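Local coordinates for protein glycoside hydrolase, family 11\:clostridium cellulosome enzyme, dockerin type i\:polysaccharide (Clostridium thermocellum, PDB 2C71) that probably removes acetyl groups from acetylated xylan, acting as a metal-ion-dependent family 4 esterase in the breakdown of plant cell walls, at residues Ile51-Met54 against Val55-His59; Thr184-Glu187 against Leu188-Lys192; Arg138-Ala141 against Val142-Val146. All blocks are in the same frame, centred on the assembly; numbering follows the deposited sequence.

Contact 1: residues Ile51-Met54 against Val55-His59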
loop_
_atom_site.group_PDB
_atom_site.type_symbol
_atom_site.label_atom_id
_atom_site.label_comp_id
_atom_site.label_asym_id
_atom_site.label_seq_id
_atom_site.Cartn_x
_atom_site.Cartn_y
_atom_site.Cartn_z
ATOM N N ILE A 51 0.329 5.209 12.971
ATOM C CA ILE A 51 0.372 6.003 11.714
ATOM C C ILE A 51 1.626 6.867 11.717
ATOM O O ILE A 51 2.357 6.934 10.721
ATOM C CB ILE A 51 -0.943 6.822 11.597
ATOM C CG1 ILE A 51 -2.094 5.914 11.165
ATOM C CG2 ILE A 51 -0.811 8.029 10.714
ATOM C CD1 ILE A 51 -2.076 5.515 9.691
ATOM N N ARG A 52 1.908 7.538 12.841
ATOM C CA ARG A 52 3.077 8.395 12.915
ATOM C C ARG A 52 4.355 7.563 12.864
ATOM O O ARG A 52 5.356 8.006 12.264
ATOM C CB ARG A 52 2.956 9.320 14.150
ATOM C CG ARG A 52 3.972 10.456 14.237
ATOM C CD ARG A 52 3.983 11.416 13.075
ATOM N NE ARG A 52 2.974 12.476 13.088
ATOM C CZ ARG A 52 3.227 13.791 12.921
ATOM N NH1 ARG A 52 4.458 14.278 12.772
ATOM N NH2 ARG A 52 2.235 14.641 12.827
ATOM N N ARG A 53 4.347 6.384 13.488
ATOM C CA ARG A 53 5.483 5.488 13.397
ATOM C C ARG A 53 5.842 5.196 11.951
ATOM O O ARG A 53 7.036 5.083 11.605
ATOM C CB ARG A 53 5.171 4.165 14.129
ATOM C CG ARG A 53 6.279 3.129 14.065
ATOM C CD ARG A 53 5.965 1.895 14.868
ATOM N NE ARG A 53 6.960 0.864 14.601
ATOM C CZ ARG A 53 6.881 -0.397 15.005
ATOM N NH1 ARG A 53 5.804 -0.864 15.601
ATOM N NH2 ARG A 53 7.880 -1.242 14.718
ATOM N N MET A 54 4.837 5.055 11.070
ATOM C CA MET A 54 5.125 4.827 9.650
ATOM C C MET A 54 6.013 5.925 9.114
ATOM O O MET A 54 7.083 5.680 8.537
ATOM C CB MET A 54 3.821 4.758 8.857
ATOM C CG MET A 54 2.968 3.547 9.202
ATOM S SD MET A 54 1.355 3.697 8.414
ATOM C CE MET A 54 0.617 2.187 9.064
ATOM N N VAL A 55 5.546 7.174 9.281
ATOM C CA VAL A 55 6.270 8.359 8.815
ATOM C C VAL A 55 7.669 8.420 9.432
ATOM O O VAL A 55 8.677 8.621 8.739
ATOM C CB VAL A 55 5.486 9.676 9.124
ATOM C CG1 VAL A 55 6.250 10.884 8.623
ATOM C CG2 VAL A 55 4.102 9.670 8.513
ATOM N N ASN A 56 7.713 8.204 10.728
ATOM C CA ASN A 56 8.965 8.348 11.476
ATOM C C ASN A 56 10.063 7.398 10.965
ATOM O O ASN A 56 11.222 7.705 11.071
ATOM C CB ASN A 56 8.749 8.056 12.960
ATOM C CG ASN A 56 7.866 9.090 13.662
ATOM O OD1 ASN A 56 7.632 10.197 13.147
ATOM N ND2 ASN A 56 7.401 8.734 14.869
ATOM N N SER A 57 9.613 6.245 10.444
ATOM C CA SER A 57 10.445 5.131 10.033
ATOM C C SER A 57 10.756 5.131 8.545
ATOM O O SER A 57 11.303 4.167 8.020
ATOM C CB SER A 57 9.815 3.810 10.464
ATOM O OG SER A 57 9.496 3.778 11.810
ATOM N N GLY A 58 10.369 6.212 7.840
ATOM C CA GLY A 58 10.662 6.366 6.426
ATOM C C GLY A 58 9.649 5.766 5.471
ATOM O O GLY A 58 9.882 5.721 4.262
ATOM N N HIS A 59 8.540 5.257 5.995
ATOM C CA HIS A 59 7.500 4.699 5.153
ATOM C C HIS A 59 6.634 5.806 4.606
ATOM O O HIS A 59 6.623 6.940 5.126
ATOM C CB HIS A 59 6.658 3.694 5.944
ATOM C CG HIS A 59 7.473 2.639 6.609
ATOM N ND1 HIS A 59 8.288 1.818 5.884
ATOM C CD2 HIS A 59 7.560 2.300 7.904
ATOM C CE1 HIS A 59 8.872 1.018 6.755
ATOM N NE2 HIS A 59 8.462 1.284 7.978
HETATM O O HOH W 1 7.468 12.666 12.212
HETATM O O HOH W 2 9.599 1.752 13.713
HETATM O O HOH W 3 9.089 1.304 12.781
#

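Contact 2: residues Thr184-Glu187 against Leu188-Lys192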
loop_
_atom_site.group_PDB
_atom_site.type_symbol
_atom_site.label_atom_id
_atom_site.label_comp_id
_atom_site.label_asym_id
_atom_site.label_seq_id
_atom_site.Cartn_x
_atom_site.Cartn_y
_atom_site.Cartn_z
ATOM N N THR A 184 9.841 3.269 -1.319
ATOM C CA THR A 184 8.451 3.746 -1.227
ATOM C C THR A 184 7.915 4.002 -2.634
ATOM O O THR A 184 8.682 4.068 -3.592
ATOM C CB THR A 184 8.330 5.021 -0.397
ATOM O OG1 THR A 184 8.966 6.069 -1.106
ATOM C CG2 THR A 184 8.881 4.873 1.030
ATOM N N LEU A 185 6.597 4.213 -2.772
ATOM C CA LEU A 185 6.043 4.562 -4.087
ATOM C C LEU A 185 6.636 5.855 -4.606
ATOM O O LEU A 185 6.998 5.943 -5.786
ATOM C CB LEU A 185 4.511 4.638 -4.046
ATOM C CG LEU A 185 3.804 3.291 -3.882
ATOM C CD1 LEU A 185 2.277 3.512 -3.745
ATOM C CD2 LEU A 185 4.071 2.382 -5.044
ATOM N N THR A 186 6.734 6.869 -3.769
ATOM C CA THR A 186 7.290 8.142 -4.223
ATOM C C THR A 186 8.713 7.927 -4.705
ATOM O O THR A 186 9.116 8.482 -5.745
ATOM C CB THR A 186 7.201 9.243 -3.127
ATOM O OG1 THR A 186 5.840 9.696 -3.033
ATOM C CG2 THR A 186 8.090 10.439 -3.388
ATOM N N GLU A 187 9.502 7.171 -3.953
ATOM C CA GLU A 187 10.870 6.916 -4.335
ATOM C C GLU A 187 10.956 6.138 -5.642
ATOM O O GLU A 187 11.825 6.396 -6.488
ATOM C CB GLU A 187 11.583 6.174 -3.228
ATOM C CG GLU A 187 11.917 6.982 -1.999
ATOM C CD GLU A 187 12.272 6.161 -0.742
ATOM O OE1 GLU A 187 12.235 4.871 -0.737
ATOM O OE2 GLU A 187 12.573 6.835 0.328
ATOM N N LEU A 188 10.070 5.146 -5.831
ATOM C CA LEU A 188 10.072 4.364 -7.059
ATOM C C LEU A 188 9.893 5.268 -8.283
ATOM O O LEU A 188 10.640 5.184 -9.253
ATOM C CB LEU A 188 8.963 3.315 -6.995
ATOM C CG LEU A 188 8.842 2.433 -8.224
ATOM C CD1 LEU A 188 10.159 1.692 -8.511
ATOM C CD2 LEU A 188 7.664 1.417 -8.089
ATOM N N PHE A 189 8.887 6.130 -8.246
ATOM C CA PHE A 189 8.667 7.073 -9.338
ATOM C C PHE A 189 9.896 7.961 -9.530
ATOM O O PHE A 189 10.393 8.155 -10.637
ATOM C CB PHE A 189 7.443 7.929 -9.094
ATOM C CG PHE A 189 6.127 7.248 -9.503
ATOM C CD1 PHE A 189 5.618 6.183 -8.784
ATOM C CD2 PHE A 189 5.440 7.702 -10.600
ATOM C CE1 PHE A 189 4.376 5.599 -9.202
ATOM C CE2 PHE A 189 4.241 7.157 -10.994
ATOM C CZ PHE A 189 3.744 6.101 -10.307
ATOM N N THR A 190 10.371 8.562 -8.445
ATOM C CA THR A 190 11.454 9.566 -8.522
ATOM C C THR A 190 12.730 8.921 -9.104
ATOM O O THR A 190 13.381 9.492 -9.977
ATOM C CB THR A 190 11.660 10.175 -7.152
ATOM O OG1 THR A 190 10.463 10.789 -6.646
ATOM C CG2 THR A 190 12.705 11.247 -7.177
ATOM N N LEU A 191 13.097 7.767 -8.590
ATOM C CA LEU A 191 14.343 7.134 -9.005
ATOM C C LEU A 191 14.292 6.642 -10.431
ATOM O O LEU A 191 15.342 6.467 -11.094
ATOM C CB LEU A 191 14.692 5.950 -8.075
ATOM C CG LEU A 191 15.069 6.348 -6.671
ATOM C CD1 LEU A 191 14.949 5.139 -5.732
ATOM C CD2 LEU A 191 16.487 6.910 -6.604
ATOM N N LYS A 192 13.096 6.379 -10.947
ATOM C CA LYS A 192 12.853 5.975 -12.336
ATOM C C LYS A 192 12.621 7.174 -13.264
ATOM O O LYS A 192 12.494 6.995 -14.473
ATOM C CB LYS A 192 11.631 5.038 -12.401
ATOM C CG LYS A 192 11.747 3.729 -11.707
ATOM C CD LYS A 192 12.634 2.796 -12.379
ATOM C CE LYS A 192 12.531 1.346 -11.802
ATOM N NZ LYS A 192 13.600 0.595 -12.457
#

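Contact 3: residues Arg138-Ala141 against Val142-Val146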
loop_
_atom_site.group_PDB
_atom_site.type_symbol
_atom_site.label_atom_id
_atom_site.label_comp_id
_atom_site.label_asym_id
_atom_site.label_seq_id
_atom_site.Cartn_x
_atom_site.Cartn_y
_atom_site.Cartn_z
ATOM N N ARG A 138 2.903 -17.355 0.255
ATOM C CA ARG A 138 2.801 -15.923 -0.016
ATOM C C ARG A 138 4.120 -15.401 -0.551
ATOM O O ARG A 138 4.181 -14.626 -1.511
ATOM C CB ARG A 138 2.373 -15.204 1.265
ATOM C CG ARG A 138 0.928 -15.551 1.657
ATOM C CD ARG A 138 0.615 -15.182 3.079
ATOM N NE ARG A 138 -0.746 -15.642 3.405
ATOM C CZ ARG A 138 -1.652 -15.021 4.123
ATOM N NH1 ARG A 138 -1.377 -13.888 4.706
ATOM N NH2 ARG A 138 -2.854 -15.560 4.235
ATOM N N ALA A 139 5.214 -15.815 0.094
ATOM C CA ALA A 139 6.537 -15.395 -0.356
ATOM C C ALA A 139 6.842 -15.886 -1.758
ATOM O O ALA A 139 7.364 -15.128 -2.582
ATOM C CB ALA A 139 7.600 -15.894 0.637
ATOM N N ALA A 140 6.530 -17.158 -2.054
ATOM C CA ALA A 140 6.793 -17.712 -3.382
ATOM C C ALA A 140 6.042 -16.922 -4.445
ATOM O O ALA A 140 6.563 -16.684 -5.550
ATOM C CB ALA A 140 6.469 -19.186 -3.420
ATOM N N ALA A 141 4.820 -16.515 -4.118
ATOM C CA ALA A 141 3.983 -15.775 -5.056
ATOM C C ALA A 141 4.610 -14.431 -5.410
ATOM O O ALA A 141 4.598 -14.015 -6.568
ATOM C CB ALA A 141 2.589 -15.578 -4.480
ATOM N N VAL A 142 5.156 -13.756 -4.404
ATOM C CA VAL A 142 5.825 -12.478 -4.613
ATOM C C VAL A 142 7.130 -12.655 -5.381
ATOM O O VAL A 142 7.359 -11.996 -6.395
ATOM C CB VAL A 142 6.118 -11.769 -3.278
ATOM C CG1 VAL A 142 6.990 -10.544 -3.509
ATOM C CG2 VAL A 142 4.819 -11.382 -2.586
ATOM N N ILE A 143 7.982 -13.551 -4.892
ATOM C CA ILE A 143 9.358 -13.690 -5.431
ATOM C C ILE A 143 9.344 -14.112 -6.887
ATOM O O ILE A 143 10.180 -13.649 -7.668
ATOM C CB ILE A 143 10.136 -14.648 -4.562
ATOM C CG1 ILE A 143 10.410 -14.040 -3.181
ATOM C CG2 ILE A 143 11.366 -15.240 -5.309
ATOM C CD1 ILE A 143 10.769 -15.071 -2.158
ATOM N N ASN A 144 8.434 -14.981 -7.278
ATOM C CA ASN A 144 8.369 -15.432 -8.657
ATOM C C ASN A 144 7.706 -14.464 -9.602
ATOM O O ASN A 144 7.885 -14.603 -10.786
ATOM C CB ASN A 144 7.802 -16.876 -8.692
ATOM C CG ASN A 144 8.738 -17.880 -8.025
ATOM O OD1 ASN A 144 9.830 -18.216 -8.596
ATOM N ND2 ASN A 144 8.369 -18.385 -6.882
ATOM N N GLY A 145 6.985 -13.467 -9.109
ATOM C CA GLY A 145 6.289 -12.490 -9.913
ATOM C C GLY A 145 7.004 -11.177 -10.088
ATOM O O GLY A 145 6.697 -10.456 -11.016
ATOM N N VAL A 146 7.918 -10.848 -9.193
ATOM C CA VAL A 146 8.523 -9.535 -9.274
ATOM C C VAL A 146 9.468 -9.412 -10.470
ATOM O O VAL A 146 10.118 -10.349 -10.908
ATOM C CB VAL A 146 9.289 -9.130 -8.011
ATOM C CG1 VAL A 146 8.362 -8.867 -6.822
ATOM C CG2 VAL A 146 10.387 -10.043 -7.720
#

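Contact 1: residues Ile51-Met54 against Val55-His59
Ser57 closes the last turn of helix 45-56 by bonding back to Arg53 and Met54. Its OG donates to Arg53 O over 2.8 Å, tilted 26° from the carbonyl plane; with chi1 at -52° the hydroxyl stands anti to the carbonyl carbon of Ser57, which directs it at this acceptor. Ser57 N adds a weak bond to the same oxygen.

Among the backbone bonds, Asn56 N to Arg52 O (2.8 Å) is the last ordinary helical link. The pattern then changes. Met54 O is gripped by two donors arriving from opposite faces of its plane: Ser57 N at 3.2 Å, well above that plane, and His59 N at 3.0 Å. Gly58 N bonds to Val55 O at 3.1 Å.

Polar side chains extend the contact. The straight chain of Arg53 brings NE to a water, modelled in two positions too close together to be filled at once, which donates to Ser57 OG; at one of them the water lies 2.9 Å from Arg53 NE, in the guanidinium plane. NH2 of Arg53 turns to Asp25 and Asp28 of helix 17-30. The His59 ring carries Ser57 O over one face, and its ND1 is bonded to Ala34 N.

Apolar packing lies on the buried side, where the extended chain of Met54 runs to Phe36 and Ile61 of the sheet. Ile51 also touches Ile61, and reaches Val38 on the neighbouring strand.

The bonds His59 N to Met54 O and Gly58 N to Val55 O, with Gly58 at positive phi (88°), define a Schellman motif, here ending the helix of the beta-alpha-beta unit 35-38, 45-56, 60-63.

Contact 2: residues Thr184-Glu187 against Leu188-Lys192
Thr186 O takes two hydrogen bonds from Thr190, one turn further along helix 185-192. Thr190 OG1 reaches it over 2.8 Å and Thr190 N over 3.0 Å, from opposite faces of the carbonyl plane; a chi1 of -58° leans the hydroxyl back toward the preceding turn, where this oxygen lies. The two threonine side chains lie side by side and point the same way, but Thr186 OG1 has partners in Glu60 and Lys99.

At the start of the helix, Thr184 and Glu187 form a capping box. Glu187 N donates to Thr184 OG1 at 3.1 Å, and Thr184 N returns a bond of 2.9 Å to Glu187 OE1, meeting it from above the carboxylate plane. Leu185 N, also in the first turn, is bonded to Thr35 OG1.

Helical bonds use the next carbonyls: Leu188 N reaches Thr184 O and Phe189 N reaches Leu185 O, the latter nearly straight at the hydrogen (174°). Leu185 O also sits near the plane of the Phe189 ring, at its edge, 3.3 Å from Phe189 CD1. That ring packs edge-to-face with Tyr204. Leu191 N bonds to Glu187 O at 2.8 Å. Leu191 CG lies alongside Glu187 O at 3.2 Å.

Contact 3: residues Arg138-Ala141 against Val142-Val146
Ile143 packs back over Ala139 on the buried side of helix 135-145. Ile143 CD1 comes to 4.3 Å from Ala139 CB, and Ile143 CG1 lies only 3.3 Å from Ala139 O, since with chi1 at -69° this branch runs along the helix toward the turn before it. The same oxygen accepts from Ile143 N at 2.9 Å, nearly along the C=O axis, in a bond that is almost straight at the hydrogen (171°). Val142 completes this tight side: its CG2 lies 3.5 Å from Arg138 O, the acceptor for Val142 N. Helix 164-177 covers these side chains, with Ile170 against Ala139, Ile171 against Val142 and Thr174 against Ile143, while Ile152 of strand 151-155 also touches Val142.

The solvent side is sparser and polar. There Asn144, which is exposed, folds its amide back toward Ala140. Asn144 ND2 donates to Ala140 O at 2.8 Å, with a bent N-H...O angle of 146°, and stands 4.0 Å from Ala140 CB. Asn144 N reaches Ala140 O over 3.1 Å from the other face of the carbonyl plane. Val142 O receives Gly145 N, and more weakly Val146 N.

At the N-terminal end of residues 138-146, Arg138 is buried, its extended chain leading away from these turns; its guanidinium is held by Thr164 OG1, Ile130 O and Thr133 OG1.

The chemistry differs between the two faces: the buried one relies on aliphatic contact with helix 164-177, while on the solvent face the side-chain amide of Asn144 supplies a second donor to Ala140 O, which probably limits the rotation of that amide.

Overall arrangement
All three contacts are helix turns, partly buried, packed around the sheet of the deacetylase-type fold, and none touches the magnesium ion held by Asp13 and His64: the side chains of Met54, Leu185 and Arg138 are each about 13 to 14 Å from it. Contacts 1 and 2 are neighbours, their centres about 17 Å apart, and meet where Gly58 O packs 3.5 Å from Thr184 CG2; the end of one helix thus abuts the start of another. Contact 3 stands apart, its centre about 26 Å from that of contact 1 and about 21 Å from that of contact 2, with nearest atoms about 16 and 10 Å away. Along the chain the order is contact 1, contact 3, contact 2.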